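Local coordinates for CRISPR-associated protein CasA/Cse1 (PDB 4AN8) that probably serves as the large subunit of the CRISPR Cascade complex, taking part in the selection of foreign DNA during bacterial antiviral defence, at residues A283-A288 / F307-P312; L365-L370 / R447-A452; E375-K380 / E451-L456. All coordinates share one frame; numbering follows the deposited sequence.

Contact 1 of 3, residues A283-A288 / F307-P312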
ATOM      1  N   ALA A 283       3.530   2.055  -8.162  1.00 16.12           N
ATOM      2  CA  ALA A 283       4.512   1.616  -9.144  1.00 16.79           C
ATOM      3  C   ALA A 283       3.841   0.917 -10.332  1.00 17.20           C
ATOM      4  O   ALA A 283       2.696   0.484 -10.254  1.00 17.27           O
ATOM      5  CB  ALA A 283       5.486   0.705  -8.507  1.00 16.40           C
ATOM      6  N   GLN A 284       4.550   0.803 -11.447  1.00 25.26           N
ATOM      7  CA  GLN A 284       3.951   0.181 -12.619  1.00 24.47           C
ATOM      8  C   GLN A 284       4.901  -0.811 -13.272  1.00 23.76           C
ATOM      9  O   GLN A 284       6.125  -0.759 -13.064  1.00 25.42           O
ATOM     10  CB  GLN A 284       3.476   1.236 -13.623  1.00 39.07           C
ATOM     11  CG  GLN A 284       2.185   1.946 -13.214  1.00 39.07           C
ATOM     12  CD  GLN A 284       1.760   3.019 -14.213  1.00 39.07           C
ATOM     13  OE1 GLN A 284       2.593   3.750 -14.747  1.00 39.07           O
ATOM     14  NE2 GLN A 284       0.455   3.101 -14.483  1.00 39.07           N
ATOM     15  N   ARG A 285       4.307  -1.712 -14.050  1.00 25.36           N
ATOM     16  CA  ARG A 285       5.026  -2.766 -14.741  0.50 25.36           C
ATOM     17  C   ARG A 285       4.364  -2.987 -16.110  1.00 25.36           C
ATOM     18  O   ARG A 285       3.210  -2.569 -16.327  1.00 25.36           O
ATOM     19  CB  ARG A 285       4.951  -4.032 -13.884  0.50 35.55           C
ATOM     20  CG  ARG A 285       5.566  -5.250 -14.491  0.50 35.55           C
ATOM     21  CD  ARG A 285       4.842  -6.535 -14.084  0.50 35.55           C
ATOM     22  NE  ARG A 285       5.348  -7.662 -14.864  0.50 35.55           N
ATOM     23  CZ  ARG A 285       5.929  -8.738 -14.349  0.50 35.55           C
ATOM     24  NH1 ARG A 285       6.060  -8.871 -13.034  0.50 35.55           N
ATOM     25  NH2 ARG A 285       6.371  -9.691 -15.156  0.50 35.55           N
ATOM     26  N   LEU A 286       5.052  -3.648 -17.028  1.00 35.99           N
ATOM     27  CA  LEU A 286       4.423  -4.015 -18.302  1.00 35.99           C
ATOM     28  C   LEU A 286       3.815  -5.413 -18.214  1.00 35.99           C
ATOM     29  O   LEU A 286       4.370  -6.287 -17.559  1.00 35.99           O
ATOM     30  CB  LEU A 286       5.437  -3.982 -19.446  1.00 37.30           C
ATOM     31  CG  LEU A 286       5.991  -2.599 -19.824  1.00 37.30           C
ATOM     32  CD1 LEU A 286       6.901  -2.695 -21.028  1.00 37.30           C
ATOM     33  CD2 LEU A 286       4.852  -1.620 -20.079  1.00 37.30           C
ATOM     34  N   ASP A 287       2.675  -5.629 -18.861  1.00 44.86           N
ATOM     35  CA  ASP A 287       2.181  -6.996 -19.020  1.00 44.86           C
ATOM     36  C   ASP A 287       2.832  -7.615 -20.260  1.00 44.86           C
ATOM     37  O   ASP A 287       3.688  -6.991 -20.899  1.00 44.86           O
ATOM     38  CB  ASP A 287       0.650  -7.054 -19.111  1.00 70.20           C
ATOM     39  CG  ASP A 287       0.115  -6.477 -20.406  1.00 70.20           C
ATOM     40  OD1 ASP A 287       0.920  -6.252 -21.337  1.00 70.20           O
ATOM     41  OD2 ASP A 287      -1.114  -6.256 -20.495  1.00 70.20           O
ATOM     42  N   ALA A 288       2.430  -8.835 -20.601  1.00 67.30           N
ATOM     43  CA  ALA A 288       3.018  -9.511 -21.749  1.00 67.30           C
ATOM     44  C   ALA A 288       2.761  -8.763 -23.063  1.00 67.30           C
ATOM     45  O   ALA A 288       3.541  -8.885 -24.002  1.00 67.30           O
ATOM     46  CB  ALA A 288       2.546 -10.956 -21.832  1.00 50.41           C
ATOM     47  N   PHE A 307       9.509  -6.835  -8.158  1.00 30.41           N
ATOM     48  CA  PHE A 307      10.455  -5.741  -7.920  1.00 30.41           C
ATOM     49  C   PHE A 307      11.397  -5.387  -9.098  1.00 30.41           C
ATOM     50  O   PHE A 307      11.891  -4.259  -9.158  1.00 30.41           O
ATOM     51  CB  PHE A 307      11.298  -5.945  -6.651  1.00 19.55           C
ATOM     52  CG  PHE A 307      10.576  -5.635  -5.354  1.00 19.55           C
ATOM     53  CD1 PHE A 307       9.264  -5.165  -5.347  1.00 19.55           C
ATOM     54  CD2 PHE A 307      11.228  -5.814  -4.133  1.00 19.55           C
ATOM     55  CE1 PHE A 307       8.631  -4.892  -4.155  1.00 19.55           C
ATOM     56  CE2 PHE A 307      10.610  -5.542  -2.945  1.00 19.55           C
ATOM     57  CZ  PHE A 307       9.314  -5.069  -2.944  1.00 19.55           C
ATOM     58  N   SER A 308      11.677  -6.320 -10.008  1.00 24.47           N
ATOM     59  CA  SER A 308      12.514  -5.989 -11.168  1.00 24.47           C
ATOM     60  C   SER A 308      11.662  -5.468 -12.327  1.00 24.47           C
ATOM     61  O   SER A 308      12.114  -4.641 -13.110  1.00 24.47           O
ATOM     62  CB  SER A 308      13.326  -7.204 -11.623  1.00 40.10           C
ATOM     63  OG  SER A 308      12.459  -8.230 -12.073  1.00 40.10           O
ATOM     64  N   ALA A 309      10.423  -5.937 -12.410  1.00 23.18           N
ATOM     65  CA  ALA A 309       9.511  -5.493 -13.445  1.00 23.18           C
ATOM     66  C   ALA A 309       9.047  -4.036 -13.256  1.00 23.18           C
ATOM     67  O   ALA A 309       8.573  -3.421 -14.207  1.00 23.18           O
ATOM     68  CB  ALA A 309       8.308  -6.425 -13.549  1.00 18.37           C
ATOM     69  N   MET A 310       9.185  -3.484 -12.059  1.00 29.45           N
ATOM     70  CA  MET A 310       8.788  -2.092 -11.855  1.00 29.45           C
ATOM     71  C   MET A 310       9.873  -1.110 -12.357  1.00 29.45           C
ATOM     72  O   MET A 310       9.596   0.065 -12.584  1.00 29.45           O
ATOM     73  CB  MET A 310       8.456  -1.835 -10.383  1.00 27.20           C
ATOM     74  CG  MET A 310       9.667  -1.810  -9.495  1.00 27.20           C
ATOM     75  SD  MET A 310       9.247  -1.817  -7.747  1.00 27.20           S
ATOM     76  CE  MET A 310      10.862  -1.851  -6.978  1.00 27.20           C
ATOM     77  N   LEU A 311      11.097  -1.617 -12.509  1.00 28.64           N
ATOM     78  CA  LEU A 311      12.243  -0.882 -13.069  1.00 28.64           C
ATOM     79  C   LEU A 311      12.061  -0.417 -14.522  1.00 28.64           C
ATOM     80  O   LEU A 311      11.530  -1.154 -15.371  1.00 28.64           O
ATOM     81  CB  LEU A 311      13.484  -1.765 -13.012  1.00 35.85           C
ATOM     82  CG  LEU A 311      14.274  -1.871 -11.709  1.00 35.85           C
ATOM     83  CD1 LEU A 311      13.418  -1.627 -10.493  1.00 35.85           C
ATOM     84  CD2 LEU A 311      14.939  -3.227 -11.636  1.00 35.85           C
ATOM     85  N   PRO A 312      12.491   0.819 -14.813  1.00 34.56           N
ATOM     86  CA  PRO A 312      12.435   1.335 -16.195  1.00 34.56           C
ATOM     87  C   PRO A 312      13.124   0.397 -17.200  1.00 34.56           C
ATOM     88  O   PRO A 312      12.578   0.145 -18.277  1.00 34.56           O
ATOM     89  CB  PRO A 312      13.181   2.677 -16.105  1.00 32.66           C
ATOM     90  CG  PRO A 312      12.996   3.116 -14.671  1.00 32.66           C
ATOM     91  CD  PRO A 312      12.966   1.830 -13.847  1.00 32.66           C
TER
HETATM   92  O   HOH W   1       7.731  -4.133 -16.881  1.00 54.65           O
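Gln284 meets Met310 through backbone: the carbonyl oxygen of Gln284 lies 3.2 Å from CA of Met310, in a CA-H...O contact with an angle of 155° at the hydrogen. No conventional hydrogen bond joins the two segments directly, so the close fit rests on this contact and on the CB-to-CB packing of Ala283 with Met310. At the buried end Ala283 directs its CB at the turn and meets CB of Met310 at 4.3 Å. Alanine suits this place because its single methyl lets the backbones draw together. Met310 has CG between its backbone N and carbonyl carbon (chi1 72°), and from there the unbranched chain extends away from the strand; both residues pack on Phe192 of strand 191-195.

Toward Arg285 and Leu286, which are partly exposed, the contact is looser and wetter. One water accepts from Leu286 N at 2.7 Å and donates to Ala309 O at 2.9 Å, bridging two backbones that do not bond to each other. Arg285 runs its side chain across the methyl of Ala309, with CB of Ala309 over one guanidinium face, but the closeness is doubtful, since the arginine has two modelled conformers and its CG sits too near that methyl. Arg285 NE, in this conformer, donates to Leu286 O at 3.2 Å, nearly in the guanidinium plane, and NH1 forms a salt bridge with Asp306.

A type I beta turn from Ser308 to Leu311, with Leu311 N bonded to Ser308 O, thus presents Ala309 and Met310 to the strand. Strand 284-286 pairs antiparallel with 292-294, through backbone bonds such as that between Arg285 and Leu293: a small beta-hairpin flanked by a turn.

Contact 2 of 3, residues L365-L370 / R447-A452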
ATOM      1  N   LEU A 365      15.426  -1.248   2.643  1.00 28.69           N
ATOM      2  CA  LEU A 365      15.539  -0.304   1.545  1.00 28.69           C
ATOM      3  C   LEU A 365      17.025  -0.066   1.311  1.00 28.69           C
ATOM      4  O   LEU A 365      17.629   0.823   1.910  1.00 28.69           O
ATOM      5  CB  LEU A 365      14.828   1.005   1.879  1.00 33.84           C
ATOM      6  CG  LEU A 365      14.335   1.768   0.663  1.00 33.84           C
ATOM      7  CD1 LEU A 365      13.288   2.788   1.051  1.00 33.84           C
ATOM      8  CD2 LEU A 365      15.509   2.437  -0.043  1.00 33.84           C
ATOM      9  N   PRO A 366      17.625  -0.885   0.450  1.00 36.78           N
ATOM     10  CA  PRO A 366      19.081  -0.940   0.225  1.00 36.78           C
ATOM     11  C   PRO A 366      19.606   0.392  -0.305  1.00 36.78           C
ATOM     12  O   PRO A 366      18.956   0.982  -1.151  1.00 36.78           O
ATOM     13  CB  PRO A 366      19.228  -2.027  -0.842  1.00 28.18           C
ATOM     14  CG  PRO A 366      17.901  -2.807  -0.793  1.00 28.18           C
ATOM     15  CD  PRO A 366      16.873  -1.785  -0.440  1.00 28.18           C
ATOM     16  N   SER A 367      20.765   0.839   0.158  1.00 87.36           N
ATOM     17  CA  SER A 367      21.252   2.175  -0.182  1.00 87.36           C
ATOM     18  C   SER A 367      21.440   2.430  -1.684  1.00 87.36           C
ATOM     19  O   SER A 367      21.149   3.523  -2.172  1.00 87.36           O
ATOM     20  CB  SER A 367      22.544   2.483   0.578  1.00 73.82           C
ATOM     21  OG  SER A 367      23.484   1.434   0.430  1.00 73.82           O
ATOM     22  N   GLY A 368      21.924   1.432  -2.415  1.00 40.62           N
ATOM     23  CA  GLY A 368      22.218   1.629  -3.826  1.00 40.62           C
ATOM     24  C   GLY A 368      21.229   0.943  -4.748  1.00 40.62           C
ATOM     25  O   GLY A 368      21.573   0.559  -5.865  1.00 40.62           O
ATOM     26  N   LEU A 369      19.988   0.818  -4.287  1.00 33.45           N
ATOM     27  CA  LEU A 369      18.995   0.008  -4.978  1.00 33.45           C
ATOM     28  C   LEU A 369      18.842   0.440  -6.435  1.00 33.45           C
ATOM     29  O   LEU A 369      18.797  -0.403  -7.333  1.00 33.45           O
ATOM     30  CB  LEU A 369      17.648   0.031  -4.236  1.00 33.00           C
ATOM     31  CG  LEU A 369      16.496  -0.650  -4.983  1.00 33.00           C
ATOM     32  CD1 LEU A 369      16.786  -2.138  -5.092  1.00 33.00           C
ATOM     33  CD2 LEU A 369      15.141  -0.398  -4.332  1.00 33.00           C
ATOM     34  N   LEU A 370      18.802   1.743  -6.687  1.00 37.74           N
ATOM     35  CA  LEU A 370      18.522   2.216  -8.044  1.00 37.74           C
ATOM     36  C   LEU A 370      19.756   2.525  -8.901  1.00 37.74           C
ATOM     37  O   LEU A 370      19.709   3.377  -9.783  1.00 37.74           O
ATOM     38  CB  LEU A 370      17.553   3.405  -8.028  1.00 32.32           C
ATOM     39  CG  LEU A 370      16.115   3.124  -7.561  1.00 32.32           C
ATOM     40  CD1 LEU A 370      15.228   4.343  -7.727  1.00 32.32           C
ATOM     41  CD2 LEU A 370      15.504   1.949  -8.302  1.00 32.32           C
ATOM     42  N   ARG A 447      21.480  -6.647   0.381  1.00 39.97           N
ATOM     43  CA  ARG A 447      22.836  -6.638  -0.181  1.00 39.97           C
ATOM     44  C   ARG A 447      22.852  -6.571  -1.711  1.00 39.97           C
ATOM     45  O   ARG A 447      23.828  -6.952  -2.352  1.00 39.97           O
ATOM     46  CB  ARG A 447      23.633  -7.846   0.315  1.00 80.34           C
ATOM     47  CG  ARG A 447      23.699  -7.959   1.828  1.00 80.34           C
ATOM     48  CD  ARG A 447      24.574  -9.123   2.271  1.00 80.34           C
ATOM     49  NE  ARG A 447      24.143  -9.671   3.556  1.00 80.34           N
ATOM     50  CZ  ARG A 447      24.712 -10.713   4.161  1.00 80.34           C
ATOM     51  NH1 ARG A 447      25.749 -11.326   3.593  1.00 80.34           N
ATOM     52  NH2 ARG A 447      24.245 -11.144   5.331  1.00 80.34           N
ATOM     53  N   VAL A 448      21.777  -6.060  -2.295  1.00 39.87           N
ATOM     54  CA  VAL A 448      21.618  -6.120  -3.739  1.00 39.87           C
ATOM     55  C   VAL A 448      22.736  -5.395  -4.506  1.00 39.87           C
ATOM     56  O   VAL A 448      22.979  -5.684  -5.674  1.00 39.87           O
ATOM     57  CB  VAL A 448      20.196  -5.627  -4.187  1.00 27.59           C
ATOM     58  CG1 VAL A 448      20.119  -4.104  -4.198  1.00 27.59           C
ATOM     59  CG2 VAL A 448      19.825  -6.220  -5.549  1.00 27.59           C
ATOM     60  N   GLU A 449      23.409  -4.455  -3.850  1.00 54.08           N
ATOM     61  CA  GLU A 449      24.469  -3.687  -4.503  1.00 54.08           C
ATOM     62  C   GLU A 449      25.729  -4.533  -4.741  1.00 54.08           C
ATOM     63  O   GLU A 449      26.327  -4.482  -5.810  1.00 54.08           O
ATOM     64  CB  GLU A 449      24.828  -2.443  -3.683  1.00 69.04           C
ATOM     65  CG  GLU A 449      23.672  -1.491  -3.444  1.00 69.04           C
ATOM     66  CD  GLU A 449      22.985  -1.686  -2.081  1.00 69.04           C
ATOM     67  OE1 GLU A 449      23.043  -2.818  -1.527  1.00 69.04           O
ATOM     68  OE2 GLU A 449      22.394  -0.692  -1.571  1.00 69.04           O
ATOM     69  N   GLU A 450      26.121  -5.299  -3.727  1.00 47.96           N
ATOM     70  CA  GLU A 450      27.300  -6.157  -3.777  1.00 47.96           C
ATOM     71  C   GLU A 450      27.199  -7.260  -4.819  1.00 47.96           C
ATOM     72  O   GLU A 450      26.160  -7.906  -4.942  1.00 47.96           O
ATOM     73  CB  GLU A 450      27.518  -6.795  -2.405  1.00 58.05           C
ATOM     74  CG  GLU A 450      27.633  -5.782  -1.296  1.00 58.05           C
ATOM     75  CD  GLU A 450      27.299  -6.353   0.063  1.00 58.05           C
ATOM     76  OE1 GLU A 450      27.712  -7.498   0.356  1.00 58.05           O
ATOM     77  OE2 GLU A 450      26.613  -5.650   0.837  1.00 58.05           O
ATOM     78  N   GLU A 451      28.292  -7.480  -5.551  1.00 74.94           N
ATOM     79  CA  GLU A 451      28.393  -8.580  -6.516  1.00 74.94           C
ATOM     80  C   GLU A 451      28.217  -9.936  -5.835  1.00 74.94           C
ATOM     81  O   GLU A 451      27.568 -10.834  -6.371  1.00 74.94           O
ATOM     82  CB  GLU A 451      29.751  -8.549  -7.213  1.00122.29           C
ATOM     83  CG  GLU A 451      30.089  -7.237  -7.890  1.00122.29           C
ATOM     84  CD  GLU A 451      31.498  -7.234  -8.446  1.00122.29           C
ATOM     85  OE1 GLU A 451      32.340  -8.001  -7.929  1.00122.29           O
ATOM     86  OE2 GLU A 451      31.766  -6.474  -9.401  1.00122.29           O
ATOM     87  N   ALA A 452      28.806 -10.071  -4.652  1.00 53.86           N
ATOM     88  CA  ALA A 452      28.734 -11.295  -3.864  1.00 53.86           C
ATOM     89  C   ALA A 452      27.304 -11.817  -3.672  1.00 53.86           C
ATOM     90  O   ALA A 452      27.096 -12.996  -3.382  1.00 53.86           O
ATOM     91  CB  ALA A 452      29.382 -11.060  -2.494  1.00 36.73           C
TER
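Glu449 turns CG anti to its carbonyl carbon (chi1 -59°) and bends sharply at chi2 (97°), which brings CD up to Gly368 N; OE2 is then the oxygen that meets the turn formed by 366-369. There OE2 accepts from Gly368 N in a nearly straight bond, 173° at the hydrogen, although the modelled length is too short to be trusted. Ser367 OG donates to the same Glu449 OE2 at 3.1 Å, approaching from above the carboxylate plane. Ser367 N is also near, but its angle is too poor for a bond. Glycine suits the middle of the site because it has no side chain: CG of Glu449 can lie 3.5 Å from Gly368 CA.

Within 365-370, Pro366 to Leu369 form a type I beta turn, closed by a weak Leu369 N to Pro366 O bond, and the segment leads from strand 354-364 into helix 372-403. Its partner links helices 429-446 and 453-476, so the contact sits at one end of the helical bundle that forms the C-terminal part of Cse1 proteins.

Beside the polar grip lies a buried apolar one. Val448 touches the turn with CG1, 4.0 Å from CB of Pro366 and 4.0 Å from CD1 of Leu369, whose side chain it crosses obliquely. Phe445 packs against Pro366 and Leu369, while Ala374 and Leu378 touch Val448.

Contact 3 of 3, residues E375-K380 / E451-L456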
ATOM      1  N   GLU A 375      20.467  -2.937  -9.905  1.00 32.38           N
ATOM      2  CA  GLU A 375      19.306  -3.292 -10.721  1.00 32.38           C
ATOM      3  C   GLU A 375      19.605  -4.570 -11.494  1.00 32.38           C
ATOM      4  O   GLU A 375      18.745  -5.436 -11.639  1.00 32.38           O
ATOM      5  CB  GLU A 375      18.885  -2.147 -11.646  1.00 48.92           C
ATOM      6  CG  GLU A 375      18.292  -0.962 -10.873  1.00 48.92           C
ATOM      7  CD  GLU A 375      17.735   0.149 -11.749  1.00 48.92           C
ATOM      8  OE1 GLU A 375      17.505  -0.065 -12.959  1.00 48.92           O
ATOM      9  OE2 GLU A 375      17.515   1.250 -11.216  1.00 48.92           O
ATOM     10  N   GLU A 376      20.844  -4.684 -11.965  1.00 37.86           N
ATOM     11  CA  GLU A 376      21.294  -5.848 -12.711  1.00 37.86           C
ATOM     12  C   GLU A 376      21.227  -7.082 -11.828  1.00 37.86           C
ATOM     13  O   GLU A 376      20.690  -8.116 -12.232  1.00 37.86           O
ATOM     14  CB  GLU A 376      22.724  -5.626 -13.215  1.00107.78           C
ATOM     15  CG  GLU A 376      23.515  -6.893 -13.502  1.00107.78           C
ATOM     16  CD  GLU A 376      24.996  -6.616 -13.729  1.00107.78           C
ATOM     17  OE1 GLU A 376      25.328  -5.598 -14.376  1.00107.78           O
ATOM     18  OE2 GLU A 376      25.832  -7.414 -13.251  1.00107.78           O
ATOM     19  N   ASN A 377      21.761  -6.968 -10.618  1.00 33.89           N
ATOM     20  CA  ASN A 377      21.702  -8.069  -9.660  1.00 33.89           C
ATOM     21  C   ASN A 377      20.270  -8.504  -9.347  1.00 33.89           C
ATOM     22  O   ASN A 377      19.980  -9.702  -9.271  1.00 33.89           O
ATOM     23  CB  ASN A 377      22.440  -7.721  -8.371  1.00 45.29           C
ATOM     24  CG  ASN A 377      23.927  -7.700  -8.556  1.00 45.29           C
ATOM     25  OD1 ASN A 377      24.454  -8.361  -9.450  1.00 45.29           O
ATOM     26  ND2 ASN A 377      24.624  -6.926  -7.728  1.00 45.29           N
ATOM     27  N   LEU A 378      19.384  -7.530  -9.169  1.00 32.52           N
ATOM     28  CA  LEU A 378      17.994  -7.820  -8.841  1.00 32.52           C
ATOM     29  C   LEU A 378      17.337  -8.555 -10.001  1.00 32.52           C
ATOM     30  O   LEU A 378      16.633  -9.539  -9.801  1.00 32.52           O
ATOM     31  CB  LEU A 378      17.237  -6.528  -8.519  1.00 29.07           C
ATOM     32  CG  LEU A 378      15.795  -6.661  -8.025  1.00 29.07           C
ATOM     33  CD1 LEU A 378      15.701  -7.601  -6.802  1.00 29.07           C
ATOM     34  CD2 LEU A 378      15.229  -5.278  -7.687  1.00 29.07           C
ATOM     35  N   GLU A 379      17.588  -8.083 -11.217  1.00 37.57           N
ATOM     36  CA  GLU A 379      17.066  -8.728 -12.414  1.00 37.57           C
ATOM     37  C   GLU A 379      17.492 -10.209 -12.476  1.00 37.57           C
ATOM     38  O   GLU A 379      16.669 -11.095 -12.692  1.00 37.57           O
ATOM     39  CB  GLU A 379      17.545  -7.967 -13.656  1.00 81.30           C
ATOM     40  CG  GLU A 379      16.757  -8.231 -14.928  1.00 81.30           C
ATOM     41  CD  GLU A 379      17.131  -7.272 -16.064  1.00 81.30           C
ATOM     42  OE1 GLU A 379      17.852  -6.282 -15.804  1.00 81.30           O
ATOM     43  OE2 GLU A 379      16.705  -7.507 -17.216  1.00 81.30           O
ATOM     44  N   LYS A 380      18.779 -10.475 -12.285  1.00 31.94           N
ATOM     45  CA  LYS A 380      19.282 -11.851 -12.316  1.00 31.94           C
ATOM     46  C   LYS A 380      18.680 -12.698 -11.193  1.00 31.94           C
ATOM     47  O   LYS A 380      18.225 -13.807 -11.423  1.00 31.94           O
ATOM     48  CB  LYS A 380      20.817 -11.884 -12.186  1.00 58.89           C
ATOM     49  CG  LYS A 380      21.599 -11.319 -13.370  1.00 58.89           C
ATOM     50  CD  LYS A 380      23.109 -11.442 -13.123  1.00 58.89           C
ATOM     51  CE  LYS A 380      23.942 -10.672 -14.149  1.00 58.89           C
ATOM     52  NZ  LYS A 380      23.674 -11.109 -15.548  1.00 58.89           N
ATOM     53  N   GLU A 451      28.292  -7.480  -5.551  1.00 74.94           N
ATOM     54  CA  GLU A 451      28.393  -8.580  -6.516  1.00 74.94           C
ATOM     55  C   GLU A 451      28.217  -9.936  -5.835  1.00 74.94           C
ATOM     56  O   GLU A 451      27.568 -10.834  -6.371  1.00 74.94           O
ATOM     57  CB  GLU A 451      29.751  -8.549  -7.213  1.00122.29           C
ATOM     58  CG  GLU A 451      30.089  -7.237  -7.890  1.00122.29           C
ATOM     59  CD  GLU A 451      31.498  -7.234  -8.446  1.00122.29           C
ATOM     60  OE1 GLU A 451      32.340  -8.001  -7.929  1.00122.29           O
ATOM     61  OE2 GLU A 451      31.766  -6.474  -9.401  1.00122.29           O
ATOM     62  N   ALA A 452      28.806 -10.071  -4.652  1.00 53.86           N
ATOM     63  CA  ALA A 452      28.734 -11.295  -3.864  1.00 53.86           C
ATOM     64  C   ALA A 452      27.304 -11.817  -3.672  1.00 53.86           C
ATOM     65  O   ALA A 452      27.096 -12.996  -3.382  1.00 53.86           O
ATOM     66  CB  ALA A 452      29.382 -11.060  -2.494  1.00 36.73           C
ATOM     67  N   SER A 453      26.326 -10.932  -3.816  1.00 46.62           N
ATOM     68  CA  SER A 453      24.964 -11.222  -3.359  1.00 46.62           C
ATOM     69  C   SER A 453      24.244 -12.297  -4.180  1.00 46.62           C
ATOM     70  O   SER A 453      23.434 -13.034  -3.641  1.00 46.62           O
ATOM     71  CB  SER A 453      24.124  -9.940  -3.313  1.00 44.85           C
ATOM     72  OG  SER A 453      23.921  -9.429  -4.619  1.00 44.85           O
ATOM     73  N   LEU A 454      24.532 -12.382  -5.475  1.00 42.06           N
ATOM     74  CA  LEU A 454      23.929 -13.421  -6.309  1.00 42.06           C
ATOM     75  C   LEU A 454      24.238 -14.794  -5.752  1.00 42.06           C
ATOM     76  O   LEU A 454      23.386 -15.691  -5.761  1.00 42.06           O
ATOM     77  CB  LEU A 454      24.442 -13.359  -7.744  1.00 50.64           C
ATOM     78  CG  LEU A 454      23.692 -12.490  -8.747  1.00 50.64           C
ATOM     79  CD1 LEU A 454      22.191 -12.420  -8.431  1.00 50.64           C
ATOM     80  CD2 LEU A 454      24.328 -11.107  -8.805  1.00 50.64           C
ATOM     81  N   ASP A 455      25.462 -14.947  -5.260  1.00 52.30           N
ATOM     82  CA  ASP A 455      25.917 -16.221  -4.727  1.00 52.30           C
ATOM     83  C   ASP A 455      25.119 -16.616  -3.496  1.00 52.30           C
ATOM     84  O   ASP A 455      24.715 -17.769  -3.361  1.00 52.30           O
ATOM     85  CB  ASP A 455      27.415 -16.175  -4.414  1.00 73.64           C
ATOM     86  CG  ASP A 455      28.258 -15.942  -5.657  1.00 73.64           C
ATOM     87  OD1 ASP A 455      27.953 -16.542  -6.713  1.00 73.64           O
ATOM     88  OD2 ASP A 455      29.220 -15.148  -5.577  1.00 73.64           O
ATOM     89  N   LEU A 456      24.887 -15.666  -2.601  1.00 43.46           N
ATOM     90  CA  LEU A 456      24.042 -15.938  -1.447  1.00 43.46           C
ATOM     91  C   LEU A 456      22.659 -16.385  -1.923  1.00 43.46           C
ATOM     92  O   LEU A 456      22.055 -17.295  -1.358  1.00 43.46           O
ATOM     93  CB  LEU A 456      23.925 -14.707  -0.545  1.00102.24           C
ATOM     94  CG  LEU A 456      25.139 -14.404   0.335  1.00102.24           C
ATOM     95  CD1 LEU A 456      25.536 -15.637   1.143  1.00102.24           C
ATOM     96  CD2 LEU A 456      26.319 -13.888  -0.487  1.00102.24           C
TER
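Leu454 reaches across from helix 453-476 to Asn377 and Lys380 on helix 372-403, a helix-to-helix contact within the C-terminal helical bundle of Cse1. Asn377 and Lys380 stand three residues apart, so both direct their CB atoms to the flank that faces Leu454. The nearest backbones are those of Asn377 and Leu454, with their CA atoms 6.7 Å apart, a close approach consistent with the modest size of asparagine.

The apolar part belongs to the leucine, whose two methyls divide the work. CD1 of Leu454 packs 4.0 Å from CB of Lys380 and also lies 3.6 Å from the backbone oxygen of Asn377. CD2 of Leu454 lies against the Asn377 side chain, but in a doubtful position: it is modelled too close to OD1 of that asparagine, and chi2 of Leu454 has an unusual value of -31°. Lysine fits the margin of the contact because its inner carbons can pack while the chain leads its amino group away to the exposed side.

The polar part involves no hydrogen bond between the two segments. Asn377 has CG anti to its carbonyl carbon and beside its backbone N (chi1 -72°). Its ND2 donates to Val448 O, in the link between helices 429-446 and 453-476. The amide suits this place because it can donate to a backbone carbonyl of the neighbouring link.

Ser453 is short enough to remain buried beside the amide and has its own partner. OG of Ser453, held between backbone N and carbonyl carbon at chi1 66°, bonds to Glu450 O and stays 4.1 Å from ND2 of Asn377.

From the N terminus, contact 1 comes first and closes a short loop, spanning the hairpin 284-286/292-294 and the turn at 307-312. Contacts 2 and 3 follow in series after it. Their first segments, 365-370 and 375-380, both close on the same stretch, 447-456, sharing Glu451 and Ala452. Contact 2 encloses all of helix 372-403, contact 3 the part of it beyond 380, and both enclose helices 417-426 and 429-446. Contact 2 ties the entry to helix 372-403 to the 447-452 link, and contact 3 joins that helix to helix 453-476. Contact 1 touches contact 3 where Phe307, Ser308 and Leu311 pack against Leu378, Glu379 and Glu375, setting the 307-312 turn against helix 372-403.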